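Local coordinates for protein endoglucanase (Clostridium thermocellum, PDB 2EO7) that probably hydrolyses internal beta-1,4-glucosidic bonds of cellulose and xyloglucan, through the family 44 glycoside hydrolase domain of a longer, multidomain enzyme, at residues Phe57-Ser62 with Tyr114-Gly119; Gly180-Asn185 with Gly229-Gly234. All coordinates share one frame; numbering follows the deposited sequence.

Contact 1. Residues Phe57-Ser62 with Tyr114-Gly119; sequences FSNAGS and YVSADG. With BGC (beta-D-glucopyranose), chain B.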
loop_
_atom_site.group_PDB
_atom_site.type_symbol
_atom_site.label_atom_id
_atom_site.label_comp_id
_atom_site.label_asym_id
_atom_site.label_seq_id
_atom_site.Cartn_x
_atom_site.Cartn_y
_atom_site.Cartn_z
ATOM N N PHE A 57 -4.535 -9.162 22.856
ATOM C CA PHE A 57 -5.893 -9.515 22.459
ATOM C C PHE A 57 -6.355 -8.488 21.436
ATOM O O PHE A 57 -5.819 -7.375 21.368
ATOM C CB PHE A 57 -6.843 -9.497 23.661
ATOM C CG PHE A 57 -6.539 -10.547 24.698
ATOM C CD1 PHE A 57 -6.398 -11.887 24.338
ATOM C CD2 PHE A 57 -6.421 -10.195 26.044
ATOM C CE1 PHE A 57 -6.143 -12.871 25.308
ATOM C CE2 PHE A 57 -6.166 -11.172 27.019
ATOM C CZ PHE A 57 -6.028 -12.508 26.649
ATOM N N SER A 58 -7.345 -8.864 20.636
ATOM C CA SER A 58 -7.887 -7.958 19.630
ATOM C C SER A 58 -9.319 -8.378 19.347
ATOM O O SER A 58 -9.758 -9.448 19.790
ATOM C CB SER A 58 -7.047 -8.001 18.346
ATOM O OG SER A 58 -7.084 -9.290 17.750
ATOM N N ASN A 59 -10.057 -7.535 18.627
ATOM C CA ASN A 59 -11.457 -7.834 18.338
ATOM C C ASN A 59 -11.740 -7.888 16.838
ATOM O O ASN A 59 -11.308 -7.011 16.082
ATOM C CB ASN A 59 -12.345 -6.783 19.000
ATOM C CG ASN A 59 -13.800 -7.191 19.050
ATOM O OD1 ASN A 59 -14.531 -7.027 18.078
ATOM N ND2 ASN A 59 -14.228 -7.747 20.194
ATOM N N ALA A 60 -12.473 -8.918 16.419
ATOM C CA ALA A 60 -12.813 -9.100 15.005
ATOM C C ALA A 60 -13.808 -8.088 14.457
ATOM O O ALA A 60 -13.896 -7.895 13.238
ATOM C CB ALA A 60 -13.370 -10.514 14.781
ATOM N N GLY A 61 -14.567 -7.447 15.338
ATOM C CA GLY A 61 -15.562 -6.508 14.854
ATOM C C GLY A 61 -16.584 -7.267 14.014
ATOM O O GLY A 61 -16.814 -8.465 14.225
ATOM N N SER A 62 -17.182 -6.581 13.046
ATOM C CA SER A 62 -18.194 -7.193 12.195
ATOM C C SER A 62 -17.669 -8.330 11.328
ATOM O O SER A 62 -18.452 -9.050 10.710
ATOM C CB SER A 62 -18.846 -6.129 11.305
ATOM O OG SER A 62 -19.486 -5.142 12.092
ATOM N N TYR A 114 -10.856 2.375 22.039
ATOM C CA TYR A 114 -10.744 1.293 23.008
ATOM C C TYR A 114 -10.107 0.084 22.366
ATOM O O TYR A 114 -10.126 -0.061 21.142
ATOM C CB TYR A 114 -12.133 0.895 23.494
ATOM C CG TYR A 114 -12.838 1.995 24.219
ATOM C CD1 TYR A 114 -12.731 2.115 25.602
ATOM C CD2 TYR A 114 -13.571 2.957 23.520
ATOM C CE1 TYR A 114 -13.332 3.182 26.281
ATOM C CE2 TYR A 114 -14.173 4.027 24.184
ATOM C CZ TYR A 114 -14.042 4.130 25.565
ATOM O OH TYR A 114 -14.598 5.198 26.227
ATOM N N VAL A 115 -9.571 -0.792 23.208
ATOM C CA VAL A 115 -8.948 -2.017 22.750
ATOM C C VAL A 115 -9.378 -3.162 23.668
ATOM O O VAL A 115 -9.760 -2.945 24.828
ATOM C CB VAL A 115 -7.394 -1.899 22.725
ATOM C CG1 VAL A 115 -6.974 -0.773 21.754
ATOM C CG2 VAL A 115 -6.859 -1.624 24.136
ATOM N N SER A 116 -9.324 -4.379 23.139
ATOM C CA SER A 116 -9.729 -5.577 23.876
ATOM C C SER A 116 -9.071 -5.753 25.234
ATOM O O SER A 116 -7.849 -5.784 25.346
ATOM C CB SER A 116 -9.451 -6.831 23.045
ATOM O OG SER A 116 -10.252 -6.843 21.878
ATOM N N ALA A 117 -9.900 -5.915 26.262
ATOM C CA ALA A 117 -9.398 -6.113 27.619
ATOM C C ALA A 117 -9.129 -7.586 27.859
ATOM O O ALA A 117 -8.415 -7.961 28.803
ATOM C CB ALA A 117 -10.437 -5.627 28.633
ATOM N N ASP A 118 -9.684 -8.425 26.998
ATOM C CA ASP A 118 -9.575 -9.862 27.192
ATOM C C ASP A 118 -9.716 -10.621 25.874
ATOM O O ASP A 118 -9.860 -10.020 24.812
ATOM C CB ASP A 118 -10.706 -10.279 28.139
ATOM C CG ASP A 118 -12.092 -9.886 27.594
ATOM O OD1 ASP A 118 -12.470 -10.401 26.521
ATOM O OD2 ASP A 118 -12.799 -9.060 28.224
ATOM N N GLY A 119 -9.652 -11.947 25.960
ATOM C CA GLY A 119 -9.819 -12.785 24.784
ATOM C C GLY A 119 -10.972 -13.732 25.086
ATOM O O GLY A 119 -10.942 -14.908 24.711
HETATM C C2 BGC B . -11.297 -12.162 11.332
HETATM C C3 BGC B . -10.817 -13.472 11.961
HETATM C C4 BGC B . -11.104 -14.614 10.980
HETATM C C5 BGC B . -10.475 -14.310 9.627
HETATM C C6 BGC B . -10.884 -15.362 8.592
HETATM C C1 BGC B . -10.609 -11.950 9.981
HETATM O O2 BGC B . -10.958 -11.071 12.191
HETATM O O3 BGC B . -11.495 -13.662 13.205
HETATM O O4 BGC B . -10.676 -15.926 11.387
HETATM O O5 BGC B . -10.933 -13.047 9.113
HETATM O O6 BGC B . -12.303 -15.359 8.411
#
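In the loops around the sugar-binding cleft of the family 44 domain, the ring of Phe57 lies against the Asp118-Gly119 peptide. Phe57 CG is anti to the carbonyl carbon (chi1 -66°), which lays the ring over that peptide. Ring and peptide plane are nearly parallel. Gly119 N stands over the ring centre, and Asp118 C sits nearer the rim on the same face. Gly119 CA makes a CH-pi contact, 3.9 Å from the centroid of the Phe57 ring and 23° off its normal. The root of the side chain is also close-packed, with Phe57 CB 3.3 Å from Asp118 O and 3.8 Å from Ser116 CB.

Ser116 meets the other strand through its hydroxyl. Its OG lies 3.1 Å from Ser58 C and 3.3 Å from Asn59 N, but the angle to that N-H is too poor for a hydrogen bond. The Ser116 hydroxyl bonds to the Ser68 hydroxyl instead. Asn59 closes an Asx turn: its OD1 accepts from Gly61 N at 2.8 Å. Ala60 CB touches O2 of the chain B glucose at 3.6 Å. Arg47, which bonds this sugar, also holds the Ser58 hydroxyl.

Strand 58-59 edges a small antiparallel sheet with strands 67-69 and 121-122. Strand 114-116 borders a second sheet, next to strand 134-138. The contact packs these edge strands against each other, with no hydrogen bond between the segments.

Contact 2. Residues Gly180-Asn185 with Gly229-Gly234; sequences GYSIDN and GPALYG. With BGC (beta-D-glucopyranose), chain C.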
loop_
_atom_site.group_PDB
_atom_site.type_symbol
_atom_site.label_atom_id
_atom_site.label_comp_id
_atom_site.label_asym_id
_atom_site.label_seq_id
_atom_site.Cartn_x
_atom_site.Cartn_y
_atom_site.Cartn_z
ATOM N N GLY A 180 7.515 3.455 10.443
ATOM C CA GLY A 180 6.257 4.184 10.364
ATOM C C GLY A 180 5.141 3.651 11.242
ATOM O O GLY A 180 5.130 2.481 11.613
ATOM N N TYR A 181 4.206 4.537 11.582
ATOM C CA TYR A 181 3.047 4.182 12.393
ATOM C C TYR A 181 1.835 4.752 11.714
ATOM O O TYR A 181 1.888 5.851 11.165
ATOM C CB TYR A 181 3.144 4.770 13.798
ATOM C CG TYR A 181 4.284 4.179 14.577
ATOM C CD1 TYR A 181 4.163 2.924 15.171
ATOM C CD2 TYR A 181 5.494 4.847 14.667
ATOM C CE1 TYR A 181 5.239 2.347 15.838
ATOM C CE2 TYR A 181 6.588 4.279 15.337
ATOM C CZ TYR A 181 6.444 3.032 15.915
ATOM O OH TYR A 181 7.511 2.470 16.584
ATOM N N SER A 182 0.752 3.984 11.728
ATOM C CA SER A 182 -0.488 4.423 11.101
ATOM C C SER A 182 -1.499 4.834 12.149
ATOM O O SER A 182 -1.589 4.213 13.214
ATOM C CB SER A 182 -1.088 3.284 10.264
ATOM O OG SER A 182 -2.337 3.675 9.702
ATOM N N ILE A 183 -2.252 5.891 11.856
ATOM C CA ILE A 183 -3.292 6.364 12.761
ATOM C C ILE A 183 -4.499 5.443 12.544
ATOM O O ILE A 183 -5.413 5.762 11.779
ATOM C CB ILE A 183 -3.720 7.822 12.437
ATOM C CG1 ILE A 183 -2.506 8.757 12.459
ATOM C CG2 ILE A 183 -4.779 8.295 13.445
ATOM C CD1 ILE A 183 -1.813 8.865 13.803
ATOM N N ASP A 184 -4.475 4.287 13.199
ATOM C CA ASP A 184 -5.553 3.311 13.100
ATOM C C ASP A 184 -5.821 2.828 11.658
ATOM O O ASP A 184 -4.909 2.813 10.814
ATOM C CB ASP A 184 -6.827 3.883 13.766
ATOM C CG ASP A 184 -7.747 2.799 14.337
ATOM O OD1 ASP A 184 -8.398 2.082 13.538
ATOM O OD2 ASP A 184 -7.825 2.661 15.585
ATOM N N ASN A 185 -7.062 2.432 11.389
ATOM C CA ASN A 185 -7.438 1.848 10.093
ATOM C C ASN A 185 -8.875 2.211 9.704
ATOM O O ASN A 185 -9.789 2.019 10.497
ATOM C CB ASN A 185 -7.361 0.313 10.212
ATOM C CG ASN A 185 -7.688 -0.414 8.906
ATOM O OD1 ASN A 185 -6.909 -0.377 7.968
ATOM N ND2 ASN A 185 -8.844 -1.085 8.854
ATOM N N GLY A 229 -1.571 8.597 7.657
ATOM C CA GLY A 229 -2.993 8.793 7.892
ATOM C C GLY A 229 -3.678 9.272 6.629
ATOM O O GLY A 229 -3.014 9.797 5.749
ATOM N N PRO A 230 -5.009 9.128 6.517
ATOM C CA PRO A 230 -5.912 8.544 7.511
ATOM C C PRO A 230 -6.293 7.076 7.266
ATOM O O PRO A 230 -7.197 6.557 7.929
ATOM C CB PRO A 230 -7.162 9.445 7.431
ATOM C CG PRO A 230 -6.940 10.362 6.214
ATOM C CD PRO A 230 -5.785 9.769 5.442
ATOM N N ALA A 231 -5.632 6.427 6.311
ATOM C CA ALA A 231 -5.922 5.034 5.974
ATOM C C ALA A 231 -7.381 4.882 5.571
ATOM O O ALA A 231 -8.073 3.972 6.039
ATOM C CB ALA A 231 -5.602 4.118 7.167
ATOM N N LEU A 232 -7.828 5.759 4.671
ATOM C CA LEU A 232 -9.210 5.772 4.192
ATOM C C LEU A 232 -9.507 4.542 3.343
ATOM O O LEU A 232 -8.724 4.145 2.485
ATOM C CB LEU A 232 -9.465 7.058 3.403
ATOM C CG LEU A 232 -9.244 8.336 4.230
ATOM C CD1 LEU A 232 -9.491 9.564 3.358
ATOM C CD2 LEU A 232 -10.178 8.343 5.454
ATOM N N TYR A 233 -10.672 3.962 3.573
ATOM C CA TYR A 233 -11.060 2.730 2.909
ATOM C C TYR A 233 -11.297 2.797 1.409
ATOM O O TYR A 233 -11.079 1.816 0.703
ATOM C CB TYR A 233 -12.311 2.176 3.598
ATOM C CG TYR A 233 -13.622 2.632 3.000
ATOM C CD1 TYR A 233 -14.197 1.939 1.936
ATOM C CD2 TYR A 233 -14.294 3.749 3.505
ATOM C CE1 TYR A 233 -15.410 2.342 1.380
ATOM C CE2 TYR A 233 -15.520 4.162 2.956
ATOM C CZ TYR A 233 -16.063 3.448 1.892
ATOM O OH TYR A 233 -17.253 3.833 1.312
ATOM N N GLY A 234 -11.764 3.942 0.931
ATOM C CA GLY A 234 -12.071 4.057 -0.478
ATOM C C GLY A 234 -12.572 5.442 -0.821
ATOM O O GLY A 234 -12.667 6.331 0.028
HETATM C C2 BGC C . -9.075 -3.618 5.445
HETATM C C3 BGC C . -9.157 -5.111 5.789
HETATM C C4 BGC C . -10.265 -5.807 4.991
HETATM C C5 BGC C . -9.875 -5.373 3.589
HETATM C C6 BGC C . -10.649 -6.232 2.582
HETATM C C1 BGC C . -10.253 -3.156 4.581
HETATM O O1 BGC C . -11.602 -3.104 5.061
HETATM O O2 BGC C . -8.722 -2.718 6.499
HETATM O O3 BGC C . -9.152 -5.415 7.186
HETATM O O4 BGC C . -10.143 -7.247 5.104
HETATM O O5 BGC C . -10.157 -3.962 3.389
HETATM O O6 BGC C . -9.934 -6.339 1.347
HETATM O O HOH W 1 -7.008 7.678 10.518
#
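Ala231 puts its methyl group against the turn that follows strand 180-183. Its CB lies 3.9 Å from Asp184 O and 4.1 Å from Asn185 CA. The Ser182 hydroxyl approaches the same methyl more loosely.

No direct hydrogen bond joins the two segments. A water bridges them instead, donating to Ile183 O at 2.8 Å and to Pro230 O at 2.8 Å. It joins two carbonyls that have no direct bond between them. The cis peptide before Pro230 and the left-handed backbone of Ala231 break the regular strand geometry at this point. The backbone ladder lies earlier along the strands, where Tyr181 bonds Glu226 and Phe228.

The turn opposite is held from within. Ile183 is the centre of an inverse gamma turn, closed by a weak bond from Asp184 N to Ser182 O. A chi1 of 177° sets the Ser182 hydroxyl beside its own carbonyl carbon, where it donates to Asp184 O at 2.9 Å, in the carbonyl plane. The backbone carbonyl beside the Ala231 methyl is thus already engaged.

Asp184 OD1 accepts from Asn185 N at 2.6 Å, on the anti side of the carboxylate. Thr49 and Trp190 also bond OD1, while the backbone N atoms of Ala111 and Ala112 bond OD2, so the group is pinned at both oxygens.

The CB of Asn185 points away from segment 229-234. With CG anti to the backbone N (chi1 -178°), its ND2 donates to O2 of the chain C glucose at 2.9 Å. Its OD1 is bonded by Arg42, which helps fix the amide.

Glu186 and Glu359 bond the same glucose and are probably the catalytic pair, at the ends of the fourth and seventh barrel strands. These are adjacent parallel strand ends of an eight-stranded TIM barrel, where glycoside hydrolases of this fold carry their sugar site.

Overall arrangement
Contact 1 closes before contact 2 opens along the chain, and both lie in the family 44 region. Their centres are 19 Å apart, and the nearest atoms are about 7 Å apart without touching. Contact 2 belongs to the parallel barrel, where strands 180-183 and 226-232 are neighbours. Contact 1 lies farther out, in two small three-stranded sheets that stand outside the barrel, near the bound calcium ion. Each comes up to a different bound glucose. Together they place an outer loop region and the barrel strand ends along one sugar-binding cleft, consistent with an enzyme that cuts long glucan chains.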